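Local coordinates for protein D-glucosaminate-6-phosphate ammonia lyase (Salmonella typhimurium, PDB 7LCE) that belongs to the selenocysteine synthase-like family of pyridoxal-phosphate proteins and holds its cofactor covalently, at residues I79-V93 and W229-A241. Numbering follows the deposited sequence.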
loop_
_atom_site.group_PDB
_atom_site.type_symbol
_atom_site.label_atom_id
_atom_site.label_comp_id
_atom_site.label_asym_id
_atom_site.label_seq_id
_atom_site.Cartn_x
_atom_site.Cartn_y
_atom_site.Cartn_z
ATOM N N ILE A 79 13.429 23.330 19.305
ATOM C CA ILE A 79 12.414 23.325 20.353
ATOM C C ILE A 79 11.176 24.093 19.906
ATOM O O ILE A 79 10.042 23.658 20.141
ATOM C CB ILE A 79 12.992 23.896 21.661
ATOM C CG1 ILE A 79 14.076 22.974 22.215
ATOM C CG2 ILE A 79 11.899 24.090 22.692
ATOM C CD1 ILE A 79 14.787 23.547 23.419
ATOM N N ALA A 80 11.370 25.240 19.249
ATOM C CA ALA A 80 10.227 26.037 18.811
ATOM C C ALA A 80 9.364 25.265 17.822
ATOM O O ALA A 80 8.131 25.326 17.885
ATOM C CB ALA A 80 10.703 27.354 18.201
ATOM N N VAL A 81 9.993 24.522 16.909
ATOM C CA VAL A 81 9.233 23.697 15.973
ATOM C C VAL A 81 8.483 22.605 16.723
ATOM O O VAL A 81 7.292 22.367 16.485
ATOM C CB VAL A 81 10.162 23.111 14.896
ATOM C CG1 VAL A 81 9.415 22.093 14.048
ATOM C CG2 VAL A 81 10.708 24.222 14.018
ATOM N N ALA A 82 9.170 21.926 17.648
ATOM C CA ALA A 82 8.506 20.916 18.466
ATOM C C ALA A 82 7.368 21.522 19.274
ATOM O O ALA A 82 6.345 20.864 19.500
ATOM C CB ALA A 82 9.513 20.234 19.390
ATOM N N ALA A 83 7.528 22.769 19.723
ATOM C CA ALA A 83 6.441 23.451 20.415
ATOM C C ALA A 83 5.250 23.669 19.488
ATOM O O ALA A 83 4.094 23.538 19.907
ATOM C CB ALA A 83 6.934 24.780 20.986
ATOM N N ALA A 84 5.512 24.018 18.226
ATOM C CA ALA A 84 4.419 24.254 17.287
ATOM C C ALA A 84 3.727 22.958 16.889
ATOM O O ALA A 84 2.529 22.966 16.581
ATOM C CB ALA A 84 4.936 24.979 16.045
ATOM N N ILE A 85 4.452 21.845 16.887
ATOM C CA ILE A 85 3.872 20.569 16.483
ATOM C C ILE A 85 3.163 19.887 17.646
ATOM O O ILE A 85 2.059 19.361 17.483
ATOM C CB ILE A 85 4.963 19.665 15.878
ATOM C CG1 ILE A 85 5.528 20.303 14.609
ATOM C CG2 ILE A 85 4.408 18.284 15.576
ATOM C CD1 ILE A 85 6.593 19.478 13.934
ATOM N N THR A 86 3.772 19.901 18.832
ATOM C CA THR A 86 3.209 19.195 19.977
ATOM C C THR A 86 2.164 20.008 20.725
ATOM O O THR A 86 1.352 19.420 21.449
ATOM C CB THR A 86 4.316 18.801 20.958
ATOM O OG1 THR A 86 4.974 19.982 21.436
ATOM C CG2 THR A 86 5.332 17.895 20.285
ATOM N N HIS A 87 2.171 21.334 20.579
ATOM C CA HIS A 87 1.334 22.238 21.369
ATOM C C HIS A 87 1.559 22.062 22.866
ATOM O O HIS A 87 0.717 22.467 23.674
ATOM C CB HIS A 87 -0.157 22.064 21.043
ATOM C CG HIS A 87 -0.537 22.537 19.676
ATOM N ND1 HIS A 87 -0.282 21.804 18.537
ATOM C CD2 HIS A 87 -1.152 23.670 19.264
ATOM C CE1 HIS A 87 -0.722 22.466 17.482
ATOM N NE2 HIS A 87 -1.255 23.601 17.896
ATOM N N GLY A 88 2.684 21.465 23.252
ATOM C CA GLY A 88 2.959 21.172 24.639
ATOM C C GLY A 88 2.351 19.884 25.151
ATOM O O GLY A 88 2.570 19.544 26.321
ATOM N N ASP A 89 1.601 19.160 24.320
ATOM C CA ASP A 89 0.983 17.908 24.745
ATOM C C ASP A 89 2.055 16.915 25.177
ATOM O O ASP A 89 2.963 16.592 24.405
ATOM C CB ASP A 89 0.140 17.329 23.608
ATOM C CG ASP A 89 -0.545 16.026 23.988
ATOM O OD1 ASP A 89 -0.692 15.755 25.196
ATOM O OD2 ASP A 89 -0.936 15.269 23.073
ATOM N N ARG A 90 1.937 16.426 26.417
ATOM C CA ARG A 90 2.974 15.568 26.982
ATOM C C ARG A 90 3.146 14.282 26.188
ATOM O O ARG A 90 4.263 13.764 26.083
ATOM C CB ARG A 90 2.655 15.265 28.445
ATOM C CG ARG A 90 3.020 16.401 29.387
ATOM C CD ARG A 90 2.563 16.132 30.811
ATOM N NE ARG A 90 1.109 16.061 30.904
ATOM C CZ ARG A 90 0.433 15.995 32.042
ATOM N NH1 ARG A 90 1.049 16.000 33.214
ATOM N NH2 ARG A 90 -0.895 15.924 32.004
ATOM N N ALA A 91 2.062 13.752 25.621
ATOM C CA ALA A 91 2.175 12.548 24.805
ATOM C C ALA A 91 2.936 12.833 23.516
ATOM O O ALA A 91 3.834 12.075 23.133
ATOM C CB ALA A 91 0.787 11.986 24.498
ATOM N N ARG A 92 2.598 13.933 22.838
ATOM C CA ARG A 92 3.284 14.274 21.597
ATOM C C ARG A 92 4.745 14.634 21.840
ATOM O O ARG A 92 5.586 14.425 20.959
ATOM C CB ARG A 92 2.561 15.423 20.895
ATOM C CG ARG A 92 1.204 15.036 20.341
ATOM C CD ARG A 92 0.506 16.217 19.687
ATOM N NE ARG A 92 -0.274 15.808 18.524
ATOM C CZ ARG A 92 -0.790 16.646 17.634
ATOM N NH1 ARG A 92 -0.637 17.954 17.746
ATOM N NH2 ARG A 92 -1.484 16.156 16.611
ATOM N N VAL A 93 5.062 15.181 23.017
ATOM C CA VAL A 93 6.445 15.533 23.328
ATOM C C VAL A 93 7.322 14.289 23.354
ATOM O O VAL A 93 8.462 14.303 22.869
ATOM C CB VAL A 93 6.514 16.308 24.655
ATOM C CG1 VAL A 93 7.929 16.307 25.204
ATOM C CG2 VAL A 93 6.041 17.733 24.446
ATOM N N TRP A 229 2.907 29.959 23.628
ATOM C CA TRP A 229 3.844 29.161 22.847
ATOM C C TRP A 229 5.154 28.920 23.586
ATOM O O TRP A 229 5.757 27.852 23.438
ATOM C CB TRP A 229 4.117 29.826 21.495
ATOM C CG TRP A 229 2.954 29.737 20.558
ATOM C CD1 TRP A 229 2.169 30.766 20.123
ATOM C CD2 TRP A 229 2.433 28.550 19.952
ATOM N NE1 TRP A 229 1.195 30.293 19.277
ATOM C CE2 TRP A 229 1.335 28.934 19.156
ATOM C CE3 TRP A 229 2.788 27.199 20.004
ATOM C CZ2 TRP A 229 0.591 28.018 18.418
ATOM C CZ3 TRP A 229 2.046 26.289 19.270
ATOM C CH2 TRP A 229 0.959 26.704 18.489
ATOM N N ILE A 230 5.616 29.899 24.370
ATOM C CA ILE A 230 6.806 29.681 25.188
ATOM C C ILE A 230 6.568 28.538 26.168
ATOM O O ILE A 230 7.472 27.744 26.454
ATOM C CB ILE A 230 7.210 30.979 25.911
ATOM C CG1 ILE A 230 7.654 32.035 24.899
ATOM C CG2 ILE A 230 8.337 30.716 26.896
ATOM C CD1 ILE A 230 8.896 31.651 24.128
ATOM N N ALA A 231 5.342 28.432 26.688
ATOM C CA ALA A 231 4.998 27.315 27.562
ATOM C C ALA A 231 5.163 25.982 26.845
ATOM O O ALA A 231 5.647 25.007 27.435
ATOM C CB ALA A 231 3.569 27.477 28.078
ATOM N N ALA A 232 4.780 25.921 25.566
ATOM C CA ALA A 232 4.985 24.700 24.793
ATOM C C ALA A 232 6.465 24.423 24.571
ATOM O O ALA A 232 6.861 23.262 24.428
ATOM C CB ALA A 232 4.255 24.789 23.455
ATOM N N CYS A 233 7.294 25.468 24.533
ATOM C CA CYS A 233 8.735 25.256 24.469
ATOM C C CYS A 233 9.245 24.656 25.771
ATOM O O CYS A 233 10.017 23.690 25.761
ATOM C CB CYS A 233 9.454 26.569 24.163
ATOM S SG CYS A 233 9.068 27.275 22.549
ATOM N N LYS A 234 8.816 25.216 26.908
ATOM C CA LYS A 234 9.229 24.685 28.203
ATOM C C LYS A 234 8.857 23.216 28.345
ATOM O O LYS A 234 9.607 22.441 28.951
ATOM C CB LYS A 234 8.595 25.499 29.331
ATOM C CG LYS A 234 9.057 26.946 29.393
ATOM C CD LYS A 234 8.395 27.695 30.542
ATOM C CE LYS A 234 8.903 29.126 30.632
ATOM N NZ LYS A 234 8.273 29.882 31.750
ATOM N N ALA A 235 7.724 22.810 27.767
ATOM C CA ALA A 235 7.265 21.430 27.862
ATOM C C ALA A 235 8.214 20.440 27.204
ATOM O O ALA A 235 8.062 19.231 27.412
ATOM C CB ALA A 235 5.876 21.294 27.237
ATOM N N GLN A 236 9.175 20.912 26.415
ATOM C CA GLN A 236 10.091 20.022 25.714
ATOM C C GLN A 236 11.209 19.485 26.601
ATOM O O GLN A 236 12.025 18.692 26.119
ATOM C CB GLN A 236 10.692 20.744 24.503
ATOM C CG GLN A 236 9.653 21.357 23.567
ATOM C CD GLN A 236 8.706 20.329 22.972
ATOM O OE1 GLN A 236 9.085 19.182 22.737
ATOM N NE2 GLN A 236 7.461 20.735 22.738
ATOM N N HIS A 237 11.266 19.882 27.879
ATOM C CA HIS A 237 12.326 19.406 28.764
ATOM C C HIS A 237 12.241 17.907 29.027
ATOM O O HIS A 237 13.261 17.288 29.352
ATOM C CB HIS A 237 12.297 20.165 30.092
ATOM C CG HIS A 237 11.217 19.714 31.027
ATOM N ND1 HIS A 237 9.954 20.267 31.031
ATOM C CD2 HIS A 237 11.211 18.758 31.988
ATOM C CE1 HIS A 237 9.219 19.676 31.956
ATOM N NE2 HIS A 237 9.957 18.755 32.550
ATOM N N GLN A 238 11.057 17.315 28.910
ATOM C CA GLN A 238 10.901 15.872 29.009
ATOM C C GLN A 238 11.118 15.162 27.679
ATOM O O GLN A 238 11.027 13.931 27.628
ATOM C CB GLN A 238 9.516 15.529 29.559
ATOM C CG GLN A 238 9.331 15.897 31.018
ATOM C CD GLN A 238 8.006 15.419 31.569
ATOM O OE1 GLN A 238 7.043 15.235 30.824
ATOM N NE2 GLN A 238 7.953 15.200 32.878
ATOM N N GLY A 239 11.392 15.904 26.608
ATOM C CA GLY A 239 11.572 15.301 25.303
ATOM C C GLY A 239 12.905 15.614 24.655
ATOM O O GLY A 239 13.965 15.290 25.203
ATOM N N ILE A 240 12.867 16.261 23.488
ATOM C CA ILE A 240 14.089 16.464 22.720
ATOM C C ILE A 240 15.006 17.498 23.354
ATOM O O ILE A 240 16.211 17.498 23.079
ATOM C CB ILE A 240 13.748 16.851 21.270
ATOM C CG1 ILE A 240 13.028 18.197 21.232
ATOM C CG2 ILE A 240 12.907 15.769 20.615
ATOM C CD1 ILE A 240 12.876 18.764 19.839
ATOM N N ALA A 241 14.481 18.376 24.210
ATOM C CA ALA A 241 15.329 19.396 24.813
ATOM C C ALA A 241 16.246 18.831 25.888
ATOM O O ALA A 241 17.186 19.520 26.300
ATOM C CB ALA A 241 14.476 20.517 25.406
#
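The end of helix 73-86 (79-86) crosses residues 229-234 of helix 227-234 steeply, at 108° with 8.1 Å between the axes of these segments, in a largely buried helix-helix contact on one side of the seven-stranded mixed sheet of the pyridoxal-phosphate-binding fold. Small residues permit the close approach: CB of Ala-83 meets CB of Ala-232 at 3.6 Å and also touches SG of Cys-233, while Gly-88, in the type I' turn after the first helix, passes beside Ala-232 and Ala-235. Gln-236 supplies the polar link. Its chain bends at chi2 (-61°), turning the amide back so that NE2 donates to OG1 of Thr-86 (2.9 Å), which lies almost in the amide plane, and to the carbonyl O of Ala-232 in its own segment. Thr-86 OG1 in turn accepts from Gly-88 N in an ST turn, so the glutamine ties the helix end and its turn to the second segment. Around this link, CG2 of Ile-79 packs on Gln-236 CG (3.6 Å), and CG2 of Val-93 lies against the amide. At the Trp-229 end of the second segment, the indole brings CZ3, at its ring edge, to Ala-83 O (3.5 Å), and its six-membered ring lies obliquely beside the ring of His-87. Beneath the helices, Ile-79 and Cys-233 both rest on Ile-223 of strand 221-225, while Ala-80 and Trp-229 reach Met-206 of strand 206-210.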